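Local coordinates for virulence factor (Pectobacterium carotovorum, PDB 2W3Y), which is a virulence factor of a Drosophila pathogen, S-palmitoylated and able to bind lipid vesicles, at residues A[8-19]-A[95-107]. Residues are numbered along the deposited sequence; the frame is centred on the assembly and turned at random.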
loop_
_atom_site.group_PDB
_atom_site.type_symbol
_atom_site.label_atom_id
_atom_site.label_comp_id
_atom_site.label_asym_id
_atom_site.label_seq_id
_atom_site.Cartn_x
_atom_site.Cartn_y
_atom_site.Cartn_z
ATOM N N GLN A 8 7.271 22.740 4.245
ATOM C CA GLN A 8 8.747 22.686 4.490
ATOM C C GLN A 8 9.112 22.073 5.849
ATOM O O GLN A 8 10.267 21.702 6.076
ATOM C CB GLN A 8 9.396 24.069 4.309
ATOM C CG GLN A 8 9.774 24.414 2.844
ATOM C CD GLN A 8 10.961 23.598 2.312
ATOM O OE1 GLN A 8 12.006 23.490 2.967
ATOM N NE2 GLN A 8 10.801 23.023 1.117
ATOM N N ASP A 9 8.128 21.956 6.742
ATOM C CA ASP A 9 8.313 21.192 7.979
ATOM C C ASP A 9 8.431 19.690 7.690
ATOM O O ASP A 9 9.070 18.955 8.443
ATOM C CB ASP A 9 7.235 21.497 9.047
ATOM C CG ASP A 9 5.911 21.995 8.458
ATOM O OD1 ASP A 9 4.973 22.224 9.257
ATOM O OD2 ASP A 9 5.800 22.168 7.221
ATOM N N VAL A 10 7.823 19.248 6.588
ATOM C CA VAL A 10 8.015 17.887 6.085
ATOM C C VAL A 10 9.432 17.706 5.537
ATOM O O VAL A 10 10.094 16.707 5.847
ATOM C CB VAL A 10 7.004 17.534 4.989
ATOM C CG1 VAL A 10 6.752 16.036 4.970
ATOM C CG2 VAL A 10 5.725 18.276 5.224
ATOM N N ASP A 11 9.894 18.672 4.733
ATOM C CA ASP A 11 11.284 18.690 4.249
ATOM C C ASP A 11 12.316 18.582 5.383
ATOM O O ASP A 11 13.262 17.787 5.292
ATOM C CB ASP A 11 11.555 19.918 3.362
ATOM C CG ASP A 11 13.045 20.071 2.988
ATOM O OD1 ASP A 11 13.670 19.106 2.489
ATOM O OD2 ASP A 11 13.600 21.173 3.205
ATOM N N LEU A 12 12.120 19.351 6.453
ATOM C CA LEU A 12 13.025 19.323 7.606
ATOM C C LEU A 12 13.011 17.973 8.332
ATOM O O LEU A 12 14.053 17.491 8.778
ATOM C CB LEU A 12 12.681 20.448 8.593
ATOM C CG LEU A 12 12.680 21.897 8.086
ATOM C CD1 LEU A 12 12.186 22.861 9.165
ATOM C CD2 LEU A 12 14.056 22.307 7.563
ATOM N N TYR A 13 11.822 17.379 8.448
ATOM C CA TYR A 13 11.646 16.067 9.076
ATOM C C TYR A 13 12.471 15.005 8.345
ATOM O O TYR A 13 13.210 14.221 8.961
ATOM C CB TYR A 13 10.152 15.681 9.115
ATOM C CG TYR A 13 9.917 14.329 9.755
ATOM C CD1 TYR A 13 9.883 14.194 11.148
ATOM C CD2 TYR A 13 9.754 13.179 8.966
ATOM C CE1 TYR A 13 9.694 12.949 11.748
ATOM C CE2 TYR A 13 9.555 11.937 9.553
ATOM C CZ TYR A 13 9.524 11.831 10.942
ATOM O OH TYR A 13 9.330 10.602 11.525
ATOM N N PHE A 14 12.350 15.011 7.023
ATOM C CA PHE A 14 13.064 14.073 6.166
ATOM C C PHE A 14 14.558 14.383 6.058
ATOM O O PHE A 14 15.375 13.457 6.023
ATOM C CB PHE A 14 12.385 14.000 4.793
ATOM C CG PHE A 14 11.201 13.066 4.766
ATOM C CD1 PHE A 14 9.990 13.423 5.366
ATOM C CD2 PHE A 14 11.306 11.810 4.159
ATOM C CE1 PHE A 14 8.894 12.538 5.375
ATOM C CE2 PHE A 14 10.220 10.933 4.145
ATOM C CZ PHE A 14 9.009 11.293 4.750
ATOM N N GLN A 15 14.915 15.675 6.043
ATOM C CA GLN A 15 16.329 16.087 6.053
ATOM C C GLN A 15 17.042 15.506 7.272
ATOM O O GLN A 15 18.168 15.021 7.172
ATOM C CB GLN A 15 16.483 17.631 5.991
ATOM C CG GLN A 15 17.935 18.140 5.821
ATOM C CD GLN A 15 18.410 18.238 4.349
ATOM O OE1 GLN A 15 17.940 19.074 3.591
ATOM N NE2 GLN A 15 19.357 17.398 3.974
ATOM N N ASN A 16 16.363 15.526 8.415
ATOM C CA ASN A 16 16.934 15.018 9.653
ATOM C C ASN A 16 17.107 13.499 9.652
ATOM O O ASN A 16 18.127 12.986 10.129
ATOM C CB ASN A 16 16.094 15.459 10.852
ATOM C CG ASN A 16 16.637 14.935 12.159
ATOM O OD1 ASN A 16 15.976 14.154 12.847
ATOM N ND2 ASN A 16 17.866 15.334 12.499
ATOM N N ILE A 17 16.116 12.783 9.117
ATOM C CA ILE A 17 16.200 11.327 9.019
ATOM C C ILE A 17 17.440 10.900 8.234
ATOM O O ILE A 17 18.200 10.037 8.684
ATOM C CB ILE A 17 14.892 10.714 8.435
ATOM C CG1 ILE A 17 13.786 10.744 9.497
ATOM C CG2 ILE A 17 15.109 9.271 7.943
ATOM C CD1 ILE A 17 12.397 10.436 8.958
ATOM N N HIS A 18 17.673 11.544 7.096
ATOM C CA HIS A 18 18.704 11.088 6.168
ATOM C C HIS A 18 20.132 11.635 6.416
ATOM O O HIS A 18 21.079 11.222 5.750
ATOM C CB HIS A 18 18.232 11.288 4.716
ATOM C CG HIS A 18 17.187 10.296 4.282
ATOM N ND1 HIS A 18 15.925 10.669 3.861
ATOM C CD2 HIS A 18 17.218 8.943 4.210
ATOM C CE1 HIS A 18 15.227 9.588 3.553
ATOM N NE2 HIS A 18 15.989 8.529 3.750
ATOM N N GLY A 19 20.291 12.520 7.399
ATOM C CA GLY A 19 21.610 13.086 7.725
ATOM C C GLY A 19 22.529 12.097 8.425
ATOM O O GLY A 19 22.152 10.938 8.666
ATOM N N LYS A 95 3.778 4.562 10.749
ATOM C CA LYS A 95 2.755 5.548 11.091
ATOM C C LYS A 95 3.347 6.949 11.390
ATOM O O LYS A 95 2.814 7.960 10.919
ATOM C CB LYS A 95 1.874 5.041 12.242
ATOM C CG LYS A 95 0.703 5.969 12.596
ATOM C CD LYS A 95 -0.180 5.364 13.691
ATOM C CE LYS A 95 0.495 5.422 15.055
ATOM N NZ LYS A 95 -0.335 4.783 16.144
ATOM N N GLU A 96 4.442 6.998 12.149
ATOM C CA GLU A 96 5.145 8.268 12.453
ATOM C C GLU A 96 5.544 9.026 11.172
ATOM O O GLU A 96 5.362 10.246 11.069
ATOM C CB GLU A 96 6.380 7.993 13.333
ATOM C CG GLU A 96 7.281 9.220 13.686
ATOM C CD GLU A 96 6.753 10.074 14.843
ATOM O OE1 GLU A 96 5.598 9.848 15.300
ATOM O OE2 GLU A 96 7.502 10.973 15.304
ATOM N N VAL A 97 6.051 8.286 10.189
ATOM C CA VAL A 97 6.542 8.869 8.929
ATOM C C VAL A 97 5.374 9.324 8.035
ATOM O O VAL A 97 5.423 10.415 7.445
ATOM C CB VAL A 97 7.512 7.885 8.200
ATOM C CG1 VAL A 97 7.789 8.319 6.759
ATOM C CG2 VAL A 97 8.848 7.726 8.988
ATOM N N SER A 98 4.321 8.498 7.946
ATOM C CA SER A 98 3.104 8.874 7.224
ATOM C C SER A 98 2.378 10.107 7.814
ATOM O O SER A 98 1.839 10.912 7.071
ATOM C CB SER A 98 2.137 7.676 7.128
ATOM O OG SER A 98 2.778 6.550 6.538
ATOM N N ASN A 99 2.363 10.242 9.140
ATOM C CA ASN A 99 1.772 11.414 9.811
ATOM C C ASN A 99 2.504 12.729 9.485
ATOM O O ASN A 99 2.023 13.808 9.805
ATOM C CB ASN A 99 1.737 11.213 11.332
ATOM C CG ASN A 99 0.620 10.268 11.782
ATOM O OD1 ASN A 99 -0.391 10.081 11.092
ATOM N ND2 ASN A 99 0.793 9.688 12.963
ATOM N N GLN A 100 3.662 12.623 8.845
ATOM C CA GLN A 100 4.401 13.782 8.365
ATOM C C GLN A 100 4.042 14.105 6.916
ATOM O O GLN A 100 3.868 15.283 6.569
ATOM C CB GLN A 100 5.904 13.574 8.535
ATOM C CG GLN A 100 6.355 13.470 9.982
ATOM C CD GLN A 100 6.013 14.708 10.809
ATOM O OE1 GLN A 100 5.307 14.615 11.813
ATOM N NE2 GLN A 100 6.513 15.869 10.389
ATOM N N LEU A 101 3.882 13.061 6.091
ATOM C CA LEU A 101 3.501 13.196 4.675
ATOM C C LEU A 101 2.065 13.681 4.450
ATOM O O LEU A 101 1.815 14.513 3.572
ATOM C CB LEU A 101 3.697 11.850 3.917
ATOM C CG LEU A 101 5.129 11.336 3.745
ATOM C CD1 LEU A 101 5.177 9.909 3.175
ATOM C CD2 LEU A 101 6.005 12.291 2.918
ATOM N N ILE A 102 1.130 13.135 5.230
ATOM C CA ILE A 102 -0.318 13.321 5.019
ATOM C C ILE A 102 -0.813 14.790 5.098
ATOM O O ILE A 102 -1.467 15.258 4.175
ATOM C CB ILE A 102 -1.176 12.336 5.921
ATOM C CG1 ILE A 102 -0.871 10.853 5.601
ATOM C CG2 ILE A 102 -2.695 12.626 5.842
ATOM C CD1 ILE A 102 -1.005 10.450 4.156
ATOM N N PRO A 103 -0.493 15.518 6.188
ATOM C CA PRO A 103 -0.890 16.938 6.283
ATOM C C PRO A 103 -0.308 17.791 5.153
ATOM O O PRO A 103 -0.954 18.741 4.683
ATOM C CB PRO A 103 -0.296 17.373 7.621
ATOM C CG PRO A 103 -0.128 16.130 8.395
ATOM C CD PRO A 103 0.231 15.082 7.397
ATOM N N ALA A 104 0.884 17.410 4.693
ATOM C CA ALA A 104 1.628 18.150 3.679
ATOM C C ALA A 104 1.053 18.055 2.267
ATOM O O ALA A 104 0.958 19.067 1.568
ATOM C CB ALA A 104 3.086 17.705 3.688
ATOM N N PHE A 105 0.665 16.847 1.847
ATOM C CA PHE A 105 0.317 16.591 0.444
ATOM C C PHE A 105 -1.040 15.922 0.231
ATOM O O PHE A 105 -1.449 15.667 -0.900
ATOM C CB PHE A 105 1.386 15.704 -0.209
ATOM C CG PHE A 105 2.786 16.217 -0.068
ATOM C CD1 PHE A 105 3.226 17.294 -0.824
ATOM C CD2 PHE A 105 3.675 15.592 0.792
ATOM C CE1 PHE A 105 4.529 17.754 -0.715
ATOM C CE2 PHE A 105 4.992 16.046 0.922
ATOM C CZ PHE A 105 5.419 17.129 0.165
ATOM N N PHE A 106 -1.744 15.629 1.317
ATOM C CA PHE A 106 -2.942 14.800 1.214
ATOM C C PHE A 106 -4.141 15.418 1.925
ATOM O O PHE A 106 -4.018 16.389 2.680
ATOM C CB PHE A 106 -2.673 13.394 1.775
ATOM C CG PHE A 106 -1.645 12.605 1.000
ATOM C CD1 PHE A 106 -2.042 11.653 0.074
ATOM C CD2 PHE A 106 -0.283 12.800 1.211
ATOM C CE1 PHE A 106 -1.100 10.927 -0.654
ATOM C CE2 PHE A 106 0.661 12.084 0.497
ATOM C CZ PHE A 106 0.249 11.140 -0.441
ATOM N N THR A 107 -5.298 14.822 1.704
ATOM C CA THR A 107 -6.525 15.291 2.322
ATOM C C THR A 107 -7.308 14.084 2.850
ATOM O O THR A 107 -6.870 12.945 2.666
ATOM C CB THR A 107 -7.321 16.183 1.331
ATOM O OG1 THR A 107 -8.428 16.795 2.006
ATOM C CG2 THR A 107 -7.795 15.404 0.108
#
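Tyr13 lays one face of its ring over the side chain of Gln100, a main contact in the packing of two nearly antiparallel helices, 9-18 and 95-105, whose axes run 9.7 Å apart at 153°. Gln100 CG stands 3.4 Å from the Tyr13 ring centroid and 6° off the normal, a CH-pi contact. A methylene suits this place because its C-H bonds meet the pi cloud, while the bend at chi2 carries the Gln100 amide past the CG rim of the ring, NE2 3.8 Å from Tyr13 CG, with its plane 34° from the ring's. Tyr13 extends toward helix 95-105, CG being trans to the backbone N, and its OH ends 3.3 Å from Glu96 CG. At the ring's edge lies Val97 CG2, near the ring plane.

Deeper in, the buried side chains are branched or aromatic hydrocarbon, suited to an interface held by packing without hydrogen bonds between the two segments. Phe14 drives its CZ between two methyl groups, 3.8 Å from Val97 CG1 and 3.7 Å from Leu101 CD2. The short side chain of Val10 is consistent with the close approach of the backbones here, Val10 CA lying 5.9 Å from Gln100 CA.

Helices 57-81 and 237-250 continue this apolar layer: Val73 and Ala77 touch Phe14, and Phe246 meets its ring edge-to-face. On helix 9-18, Asp11 forms a salt bridge with Lys249, tying it to helix 237-250. Back at the interface, Val10 CG1 rests 3.4 Å from the backbone O of Gln100.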